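Local structure of dITP/XTP pyrophosphatase (Mycobacteroides abscessus, 6WWD) at the interface of chains A and B and the interface of chains A and C. The protein hydrolyses non-canonical purine nucleoside triphosphates such as dITP, XTP and ITP to their monophosphates and diphosphate, probably clearing them from the nucleotide pool. Residues are numbered along the deposited sequence; one frame, centred on the assembly and turned at random. Chains: chain A/B/C, dITP/XTP pyrophosphatase.

Contact 1: the interface of chains A and B. Residues chain A 133-135, 194; chain B 140-142, 184.
The start of strand 134-145 of chain A, with A:Glu133 just before it, pairs antiparallel with the middle of strand 134-145 of chain B. The start of helix 184-198 of chain B and the 3-10 helix 193-195 of chain A add contacts at the sides. A:Val135 and B:Trp141 are bridge partners, and beside them B:Lys142 N gives its hydrogen to A:Glu134 O at 2.9 Å. A water extends the pairing, 2.7 Å from A:Glu134 N and 2.8 Å from B:Lys142 O. Next to the strand pair, B:Arg184 forms a salt bridge with A:Glu133. B:Arg184 NE (3.1 Å) and NH2 (2.9 Å) both grip the carboxylate oxygen A:Glu133 OE1 on the syn side. The guanidinium approaches by its NE edge, its plane turned 69° from the carboxylate. Swung away from its backbone N (chi1 177°) and extended, A:Glu133 reaches this arginine, which is poorly ordered, so the grip may be loose. B:Trp141 points an indole edge at A:Glu134 O, and its CB packs 3.6 Å from SD of the poorly ordered A:Met194. A short antiparallel pairing thus joins the two chains here; the centre of the contact lies about 16 Å from A:Asp72, the predicted proton acceptor.

Contact 2: the interface of chains A and C. Residues chain A 91-92, 104, 108; chain C 80, 91, 104, 108.
A two-fold packing of helix 98-108 against the loop holding Trp91 joins chains A and C, and every contact has its twin with the chains exchanged. C:Gln108 NE2, in the side-chain amide, donates to A:Trp91 O at 2.9 Å, in the carbonyl plane and fairly straight (160° at H). A:Gln108 NE2 does the same to C:Trp91 O at 2.8 Å. Each amide nitrogen also sits over the partner's indole: C:Gln108 NE2 is 3.5 Å above the ring plane of A:Trp91, near its centre. The other end of the amide is held within its own chain, where A:Trp91 NE1 donates to A:Gln108 OE1 at 2.8 Å, the oxygen lying in the ring plane. With OE1 and NE2 both engaged, the flip of each amide is fixed, and the indole is held in rotation too. Turned away from its backbone N (chi1 -169°), A:Trp91 meets its counterpart edge to face, the six-membered rings 81° apart and A:Trp91 CH2 3.5 Å from C:Trp91 CZ2. Alongside, A:Leu104 and C:Leu104 reach tip to tip, CD2 to CD2 at 3.6 Å. The family enzyme is a homodimer, and this interlocked, symmetric patch may help hold two subunits together; the structure alone does not show that this pair is the dimer.

Contact 3: the interface of chains A and B. Residues chain A 15-16, 19, 186; chain B 193-194, 197-198.
Polar contact comes from A:Arg186, whose guanidinium lies against B:Asn197 near the C-terminal end of helix 184-198. A:Arg186 NE donates to the backbone oxygen B:Asn197 O at 2.6 Å, on a lone pair in the carbonyl plane, though the bond is bent (137° at H). NH2 of the same arginine adds a weak bond to this oxygen. The two side chains run side by side and point the same way, guanidinium and amide stacked with their planes 14° apart. This sets B:Asn197 OD1 3.6 Å over the guanidinium centre of A:Arg186. A positive group here would probably also suit the end of the helix. B:Asn197 turns its CG away from its own backbone N (chi1 -172°), so that the amide slots between A:Arg186 and A:Val19. Apolar packing fills the rest. A:Val19 sits over one side of the helix, a methyl to each of two successive turns: CG2 touches B:Asn197 CG at 3.4 Å, while CG1 rests 3.6 Å from B:Pro193 CB. The side chains of A:Leu16 and B:Met194 cross at about a right angle, with CE of the methionine 3.5 Å from CD1 of the leucine. In the fold, helices 10-23 and 175-191 of chain A receive the last turns of this chain B helix.

Contact 4: the interface of chains A and B. Residues chain A 191-193; chain B 123-125, 137-139.
The loop residue A:Leu192, between helix 175-191 and the 3-10 helix 193-195 of chain A, pushes its side chain against neighbouring strands 118-128 and 134-145 of chain B. Its isobutyl fork divides the work between them. A:Leu192 CD2 goes to strand 118-128, where it packs 3.7 Å from B:Cys125 SG and 3.9 Å from B:Ala124 CA, and it also touches the backbone around B:Ser123. A:Leu192 CD1 goes to strand 134-145, lying 3.8 Å from B:Gly139 CA and 3.9 Å from B:Val137 CG1. At B:Gly139 this CD1 methyl lies near bare backbone. The leucine sends CG away from its carbonyl carbon (chi1 -70°) and carries on extended, which brings the fork onto the strands. A:Pro193 follows with its ring edge, CD 3.7 Å from B:Cys125 SG, so the thiol sits beside both residues. With SG set opposite the carbonyl carbon (chi1 -82°), the sulfur faces this corner. Most of the hidden surface on the chain A side belongs to A:Leu192, yet this whole stretch, A:Leu191 to A:Pro193, is poorly ordered, and finer details of the fit are uncertain. The centre of the contact lies about 6 Å from B:Asp72, so in this assembly the C-terminal region of chain A comes close to the predicted active site of chain B; the structure alone does not show whether this occurs outside the crystal.

Contact 1: the interface of chains A and B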
loop_
_atom_site.group_PDB
_atom_site.type_symbol
_atom_site.label_atom_id
_atom_site.label_comp_id
_atom_site.label_asym_id
_atom_site.label_seq_id
_atom_site.Cartn_x
_atom_site.Cartn_y
_atom_site.Cartn_z
ATOM N N GLU A 133 -9.797 -19.792 -13.012
ATOM C CA GLU A 133 -10.069 -18.385 -13.256
ATOM C C GLU A 133 -10.462 -17.692 -11.958
ATOM O O GLU A 133 -11.169 -18.264 -11.126
ATOM C CB GLU A 133 -11.153 -18.267 -14.317
ATOM C CG GLU A 133 -11.583 -16.879 -14.624
ATOM C CD GLU A 133 -12.409 -16.853 -15.882
ATOM O OE1 GLU A 133 -11.836 -16.492 -16.934
ATOM O OE2 GLU A 133 -13.600 -17.230 -15.831
ATOM N N GLU A 134 -9.979 -16.459 -11.767
ATOM C CA GLU A 134 -10.199 -15.732 -10.513
ATOM C C GLU A 134 -10.729 -14.333 -10.792
ATOM O O GLU A 134 -10.098 -13.555 -11.517
ATOM C CB GLU A 134 -8.917 -15.602 -9.683
ATOM C CG GLU A 134 -8.220 -16.908 -9.369
ATOM C CD GLU A 134 -7.020 -16.727 -8.452
ATOM O OE1 GLU A 134 -6.623 -15.567 -8.205
ATOM O OE2 GLU A 134 -6.491 -17.745 -7.954
ATOM N N VAL A 135 -11.866 -14.008 -10.182
ATOM C CA VAL A 135 -12.441 -12.671 -10.212
ATOM C C VAL A 135 -12.802 -12.301 -8.784
ATOM O O VAL A 135 -13.378 -13.111 -8.050
ATOM C CB VAL A 135 -13.696 -12.591 -11.108
ATOM C CG1 VAL A 135 -14.274 -11.172 -11.087
ATOM C CG2 VAL A 135 -13.371 -13.008 -12.537
ATOM N N MET A 194 -15.500 -4.125 -16.733
ATOM C CA MET A 194 -14.703 -5.334 -16.950
ATOM C C MET A 194 -15.539 -6.596 -16.795
ATOM O O MET A 194 -15.206 -7.630 -17.389
ATOM C CB MET A 194 -13.498 -5.360 -16.004
ATOM C CG MET A 194 -12.621 -6.602 -16.075
ATOM S SD MET A 194 -13.222 -7.946 -15.021
ATOM C CE MET A 194 -12.877 -7.314 -13.397
ATOM N N ARG B 140 -11.788 -7.053 -10.169
ATOM C CA ARG B 140 -10.432 -7.424 -10.580
ATOM C C ARG B 140 -10.456 -8.797 -11.224
ATOM O O ARG B 140 -10.924 -9.759 -10.606
ATOM C CB ARG B 140 -9.459 -7.466 -9.395
ATOM C CG ARG B 140 -9.262 -6.133 -8.772
ATOM C CD ARG B 140 -8.084 -6.076 -7.785
ATOM N NE ARG B 140 -8.014 -4.697 -7.334
ATOM C CZ ARG B 140 -6.990 -3.882 -7.528
ATOM N NH1 ARG B 140 -5.872 -4.314 -8.121
ATOM N NH2 ARG B 140 -7.084 -2.635 -7.082
ATOM N N TRP B 141 -9.943 -8.886 -12.443
ATOM C CA TRP B 141 -9.793 -10.150 -13.168
ATOM C C TRP B 141 -8.333 -10.565 -13.059
ATOM O O TRP B 141 -7.468 -9.951 -13.683
ATOM C CB TRP B 141 -10.209 -9.959 -14.624
ATOM C CG TRP B 141 -10.293 -11.200 -15.508
ATOM C CD1 TRP B 141 -10.416 -12.490 -15.113
ATOM C CD2 TRP B 141 -10.287 -11.218 -16.947
ATOM N NE1 TRP B 141 -10.467 -13.322 -16.216
ATOM C CE2 TRP B 141 -10.398 -12.558 -17.352
ATOM C CE3 TRP B 141 -10.170 -10.225 -17.928
ATOM C CZ2 TRP B 141 -10.415 -12.936 -18.700
ATOM C CZ3 TRP B 141 -10.192 -10.604 -19.277
ATOM C CH2 TRP B 141 -10.311 -11.942 -19.642
ATOM N N LYS B 142 -8.052 -11.603 -12.272
ATOM C CA LYS B 142 -6.666 -11.922 -11.947
ATOM C C LYS B 142 -5.988 -12.652 -13.102
ATOM O O LYS B 142 -6.597 -13.490 -13.781
ATOM C CB LYS B 142 -6.586 -12.767 -10.671
ATOM C CG LYS B 142 -7.227 -12.093 -9.445
ATOM C CD LYS B 142 -6.511 -10.771 -9.151
ATOM C CE LYS B 142 -6.337 -10.510 -7.660
ATOM N NZ LYS B 142 -4.936 -10.775 -7.243
ATOM N N ARG B 184 -17.671 -21.998 -20.549
ATOM C CA ARG B 184 -17.116 -20.957 -19.688
ATOM C C ARG B 184 -18.101 -19.807 -19.496
ATOM O O ARG B 184 -18.140 -19.189 -18.420
ATOM C CB ARG B 184 -15.799 -20.424 -20.258
ATOM C CG ARG B 184 -15.293 -19.199 -19.498
ATOM C CD ARG B 184 -13.926 -18.722 -19.934
ATOM N NE ARG B 184 -13.578 -17.490 -19.231
ATOM C CZ ARG B 184 -13.754 -16.270 -19.731
ATOM N NH1 ARG B 184 -14.260 -16.119 -20.946
ATOM N NH2 ARG B 184 -13.419 -15.203 -19.020
HETATM O O HOH W 1 -8.593 -15.403 -13.893
#

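Contact 2: the interface of chains A and C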
loop_
_atom_site.group_PDB
_atom_site.type_symbol
_atom_site.label_atom_id
_atom_site.label_comp_id
_atom_site.label_asym_id
_atom_site.label_seq_id
_atom_site.Cartn_x
_atom_site.Cartn_y
_atom_site.Cartn_z
ATOM N N TRP A 91 -11.273 -7.230 16.741
ATOM C CA TRP A 91 -10.306 -6.149 16.881
ATOM C C TRP A 91 -9.781 -6.023 18.312
ATOM O O TRP A 91 -8.603 -5.711 18.512
ATOM C CB TRP A 91 -10.933 -4.831 16.409
ATOM C CG TRP A 91 -9.931 -3.719 16.271
ATOM C CD1 TRP A 91 -9.983 -2.493 16.853
ATOM C CD2 TRP A 91 -8.704 -3.765 15.538
ATOM N NE1 TRP A 91 -8.881 -1.752 16.499
ATOM C CE2 TRP A 91 -8.068 -2.520 15.709
ATOM C CE3 TRP A 91 -8.074 -4.742 14.760
ATOM C CZ2 TRP A 91 -6.846 -2.218 15.111
ATOM C CZ3 TRP A 91 -6.865 -4.437 14.174
ATOM C CH2 TRP A 91 -6.258 -3.193 14.359
ATOM N N SER A 92 -10.636 -6.252 19.316
ATOM C CA SER A 92 -10.240 -6.204 20.722
ATOM C C SER A 92 -9.511 -7.450 21.193
ATOM O O SER A 92 -9.148 -7.519 22.377
ATOM C CB SER A 92 -11.465 -6.003 21.608
ATOM O OG SER A 92 -12.330 -7.115 21.456
ATOM N N LEU A 104 -12.529 0.072 21.935
ATOM C CA LEU A 104 -11.105 0.134 21.617
ATOM C C LEU A 104 -10.850 1.081 20.448
ATOM O O LEU A 104 -9.952 1.929 20.502
ATOM C CB LEU A 104 -10.579 -1.264 21.286
ATOM C CG LEU A 104 -9.140 -1.377 20.773
ATOM C CD1 LEU A 104 -8.153 -0.792 21.763
ATOM C CD2 LEU A 104 -8.764 -2.860 20.457
ATOM N N GLN A 108 -8.536 4.215 20.570
ATOM C CA GLN A 108 -7.376 4.377 19.711
ATOM C C GLN A 108 -7.433 5.700 18.967
ATOM O O GLN A 108 -6.397 6.348 18.785
ATOM C CB GLN A 108 -7.274 3.198 18.733
ATOM C CG GLN A 108 -6.869 1.866 19.403
ATOM C CD GLN A 108 -6.901 0.719 18.407
ATOM O OE1 GLN A 108 -7.799 0.649 17.556
ATOM N NE2 GLN A 108 -5.895 -0.148 18.464
ATOM N N LEU C 80 -0.961 -6.911 10.888
ATOM C CA LEU C 80 -1.800 -5.751 11.162
ATOM C C LEU C 80 -1.556 -4.637 10.144
ATOM O O LEU C 80 -1.683 -3.447 10.454
ATOM C CB LEU C 80 -1.563 -5.263 12.588
ATOM C CG LEU C 80 -1.816 -6.293 13.707
ATOM C CD1 LEU C 80 -1.579 -5.640 15.062
ATOM C CD2 LEU C 80 -3.238 -6.863 13.659
ATOM N N TRP C 91 -1.456 1.773 21.554
ATOM C CA TRP C 91 -2.189 0.784 20.766
ATOM C C TRP C 91 -3.416 0.253 21.499
ATOM O O TRP C 91 -4.461 0.016 20.881
ATOM C CB TRP C 91 -1.260 -0.371 20.385
ATOM C CG TRP C 91 -1.872 -1.319 19.391
ATOM C CD1 TRP C 91 -2.058 -2.659 19.549
ATOM C CD2 TRP C 91 -2.395 -0.989 18.093
ATOM N NE1 TRP C 91 -2.652 -3.186 18.438
ATOM C CE2 TRP C 91 -2.865 -2.189 17.521
ATOM C CE3 TRP C 91 -2.494 0.199 17.354
ATOM C CZ2 TRP C 91 -3.436 -2.239 16.242
ATOM C CZ3 TRP C 91 -3.063 0.157 16.089
ATOM C CH2 TRP C 91 -3.529 -1.060 15.544
ATOM N N LEU C 104 -2.985 -6.366 24.264
ATOM C CA LEU C 104 -3.873 -6.262 23.114
ATOM C C LEU C 104 -3.257 -6.942 21.888
ATOM O O LEU C 104 -3.919 -7.717 21.192
ATOM C CB LEU C 104 -4.191 -4.792 22.818
ATOM C CG LEU C 104 -5.024 -4.573 21.547
ATOM C CD1 LEU C 104 -6.357 -5.328 21.655
ATOM C CD2 LEU C 104 -5.248 -3.081 21.280
ATOM N N GLN C 108 -4.934 -9.921 19.683
ATOM C CA GLN C 108 -5.290 -9.731 18.278
ATOM C C GLN C 108 -4.690 -10.822 17.405
ATOM O O GLN C 108 -5.319 -11.258 16.438
ATOM C CB GLN C 108 -4.827 -8.350 17.796
ATOM C CG GLN C 108 -5.645 -7.192 18.380
ATOM C CD GLN C 108 -5.093 -5.842 17.982
ATOM O OE1 GLN C 108 -3.872 -5.671 17.905
ATOM N NE2 GLN C 108 -5.981 -4.864 17.746
#

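Contact 3: the interface of chains A and B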
loop_
_atom_site.group_PDB
_atom_site.type_symbol
_atom_site.label_atom_id
_atom_site.label_comp_id
_atom_site.label_asym_id
_atom_site.label_seq_id
_atom_site.Cartn_x
_atom_site.Cartn_y
_atom_site.Cartn_z
ATOM N N GLU A 15 -29.911 -15.851 -0.352
ATOM C CA GLU A 15 -29.763 -14.570 -1.028
ATOM C C GLU A 15 -29.156 -14.752 -2.417
ATOM O O GLU A 15 -29.609 -14.131 -3.387
ATOM C CB GLU A 15 -28.898 -13.638 -0.178
ATOM N N LEU A 16 -28.131 -15.601 -2.530
ATOM C CA LEU A 16 -27.523 -15.871 -3.829
ATOM C C LEU A 16 -28.451 -16.673 -4.738
ATOM O O LEU A 16 -28.499 -16.431 -5.952
ATOM C CB LEU A 16 -26.191 -16.593 -3.630
ATOM C CG LEU A 16 -25.118 -15.699 -3.011
ATOM C CD1 LEU A 16 -23.834 -16.457 -2.731
ATOM C CD2 LEU A 16 -24.850 -14.521 -3.929
ATOM N N VAL A 19 -30.846 -14.594 -6.500
ATOM C CA VAL A 19 -30.227 -13.838 -7.579
ATOM C C VAL A 19 -30.078 -14.680 -8.844
ATOM O O VAL A 19 -30.149 -14.146 -9.960
ATOM C CB VAL A 19 -28.888 -13.285 -7.073
ATOM C CG1 VAL A 19 -27.914 -13.042 -8.206
ATOM C CG2 VAL A 19 -29.156 -12.020 -6.312
ATOM N N ARG A 186 -25.034 -2.783 -5.227
ATOM C CA ARG A 186 -25.228 -3.888 -6.161
ATOM C C ARG A 186 -25.470 -3.402 -7.591
ATOM O O ARG A 186 -25.139 -4.118 -8.546
ATOM C CB ARG A 186 -26.375 -4.768 -5.669
ATOM C CG ARG A 186 -26.048 -5.452 -4.356
ATOM C CD ARG A 186 -27.281 -6.015 -3.677
ATOM N NE ARG A 186 -26.909 -6.859 -2.546
ATOM C CZ ARG A 186 -27.740 -7.237 -1.582
ATOM N NH1 ARG A 186 -29.004 -6.836 -1.596
ATOM N NH2 ARG A 186 -27.302 -8.012 -0.597
ATOM N N PRO B 193 -23.496 -12.616 -11.400
ATOM C CA PRO B 193 -24.538 -12.021 -10.551
ATOM C C PRO B 193 -24.339 -12.297 -9.069
ATOM O O PRO B 193 -24.727 -11.468 -8.234
ATOM C CB PRO B 193 -25.823 -12.674 -11.076
ATOM C CG PRO B 193 -25.535 -12.976 -12.490
ATOM C CD PRO B 193 -24.083 -13.355 -12.534
ATOM N N MET B 194 -23.783 -13.461 -8.716
ATOM C CA MET B 194 -23.582 -13.798 -7.307
ATOM C C MET B 194 -22.512 -12.927 -6.653
ATOM O O MET B 194 -22.607 -12.628 -5.455
ATOM C CB MET B 194 -23.225 -15.278 -7.163
ATOM C CG MET B 194 -24.293 -16.227 -7.674
ATOM S SD MET B 194 -23.780 -17.956 -7.555
ATOM C CE MET B 194 -23.897 -18.215 -5.787
ATOM N N ASN B 197 -24.556 -9.499 -5.950
ATOM C CA ASN B 197 -25.463 -9.454 -4.802
ATOM C C ASN B 197 -24.704 -9.461 -3.482
ATOM O O ASN B 197 -25.081 -8.759 -2.535
ATOM C CB ASN B 197 -26.439 -10.628 -4.844
ATOM C CG ASN B 197 -27.536 -10.525 -3.775
ATOM O OD1 ASN B 197 -28.546 -9.846 -3.969
ATOM N ND2 ASN B 197 -27.339 -11.211 -2.655
ATOM N N LEU B 198 -23.637 -10.251 -3.390
ATOM C CA LEU B 198 -23.005 -10.431 -2.091
ATOM C C LEU B 198 -22.213 -9.199 -1.649
ATOM O O LEU B 198 -21.885 -9.089 -0.462
ATOM C CB LEU B 198 -22.141 -11.696 -2.115
#

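Contact 4: the interface of chains A and B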
loop_
_atom_site.group_PDB
_atom_site.type_symbol
_atom_site.label_atom_id
_atom_site.label_comp_id
_atom_site.label_asym_id
_atom_site.label_seq_id
_atom_site.Cartn_x
_atom_site.Cartn_y
_atom_site.Cartn_z
ATOM N N LEU A 191 -22.738 -2.594 -13.053
ATOM C CA LEU A 191 -22.322 -1.625 -14.060
ATOM C C LEU A 191 -20.852 -1.772 -14.466
ATOM O O LEU A 191 -20.492 -1.350 -15.577
ATOM C CB LEU A 191 -22.600 -0.201 -13.558
ATOM N N LEU A 192 -19.993 -2.373 -13.598
ATOM C CA LEU A 192 -18.548 -2.513 -13.818
ATOM C C LEU A 192 -18.221 -2.979 -15.236
ATOM O O LEU A 192 -18.571 -4.101 -15.627
ATOM C CB LEU A 192 -17.935 -3.500 -12.818
ATOM C CG LEU A 192 -17.849 -3.071 -11.355
ATOM C CD1 LEU A 192 -17.165 -4.132 -10.538
ATOM C CD2 LEU A 192 -17.080 -1.773 -11.267
ATOM N N PRO A 193 -17.551 -2.129 -16.029
ATOM C CA PRO A 193 -17.238 -2.500 -17.427
ATOM C C PRO A 193 -16.450 -3.796 -17.620
ATOM O O PRO A 193 -16.714 -4.520 -18.592
ATOM C CB PRO A 193 -16.444 -1.278 -17.926
ATOM C CG PRO A 193 -16.984 -0.127 -17.118
ATOM C CD PRO A 193 -17.287 -0.700 -15.752
ATOM N N SER B 123 -11.615 -2.706 -12.941
ATOM C CA SER B 123 -12.636 -1.776 -13.382
ATOM C C SER B 123 -13.372 -1.277 -12.144
ATOM O O SER B 123 -13.869 -2.085 -11.350
ATOM C CB SER B 123 -13.574 -2.454 -14.371
ATOM O OG SER B 123 -14.569 -1.578 -14.800
ATOM N N ALA B 124 -13.356 0.036 -11.927
ATOM C CA ALA B 124 -14.007 0.650 -10.777
ATOM C C ALA B 124 -15.125 1.584 -11.221
ATOM O O ALA B 124 -15.018 2.259 -12.252
ATOM C CB ALA B 124 -13.004 1.417 -9.908
ATOM N N CYS B 125 -16.183 1.626 -10.416
ATOM C CA CYS B 125 -17.370 2.447 -10.636
ATOM C C CYS B 125 -17.710 3.142 -9.333
ATOM O O CYS B 125 -17.802 2.481 -8.290
ATOM C CB CYS B 125 -18.570 1.607 -11.079
ATOM S SG CYS B 125 -18.615 1.206 -12.829
ATOM N N VAL B 137 -17.236 0.719 -6.133
ATOM C CA VAL B 137 -17.110 -0.716 -6.346
ATOM C C VAL B 137 -15.981 -0.941 -7.345
ATOM O O VAL B 137 -15.751 -0.119 -8.234
ATOM C CB VAL B 137 -18.439 -1.337 -6.852
ATOM C CG1 VAL B 137 -18.309 -2.843 -7.091
ATOM C CG2 VAL B 137 -19.566 -1.054 -5.883
ATOM N N GLU B 138 -15.270 -2.058 -7.198
ATOM C CA GLU B 138 -14.303 -2.433 -8.221
ATOM C C GLU B 138 -14.382 -3.931 -8.467
ATOM O O GLU B 138 -14.829 -4.702 -7.605
ATOM C CB GLU B 138 -12.867 -2.022 -7.859
ATOM C CG GLU B 138 -12.139 -3.024 -6.990
ATOM C CD GLU B 138 -10.681 -2.651 -6.770
ATOM O OE1 GLU B 138 -9.998 -3.370 -5.993
ATOM O OE2 GLU B 138 -10.227 -1.637 -7.365
ATOM N N GLY B 139 -14.002 -4.318 -9.676
ATOM C CA GLY B 139 -13.798 -5.713 -10.027
ATOM C C GLY B 139 -12.379 -5.909 -10.519
ATOM O O GLY B 139 -11.833 -5.045 -11.211
#

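Contacts 1, 3 and 4 all belong to the A-B interface, with centres 12 to 17 Å apart. Contact 2 belongs to a separate A-C interface, 32 to 34 Å away. Strand 134-145 of chain B serves contacts 1 and 4, and its helix 184-198 contacts 1 and 3. In chain A, Leu192 and Pro193 of contact 4 run into Met194 of contact 1. Met194 lies in 3-10 helix 193-195 in chain A but in helix 184-198 in chain B, consistent with the inexact two-fold. Chain A links B and C in the four-copy assembly; the enzyme is a homodimer, so the A-B pairing may be a crystal contact.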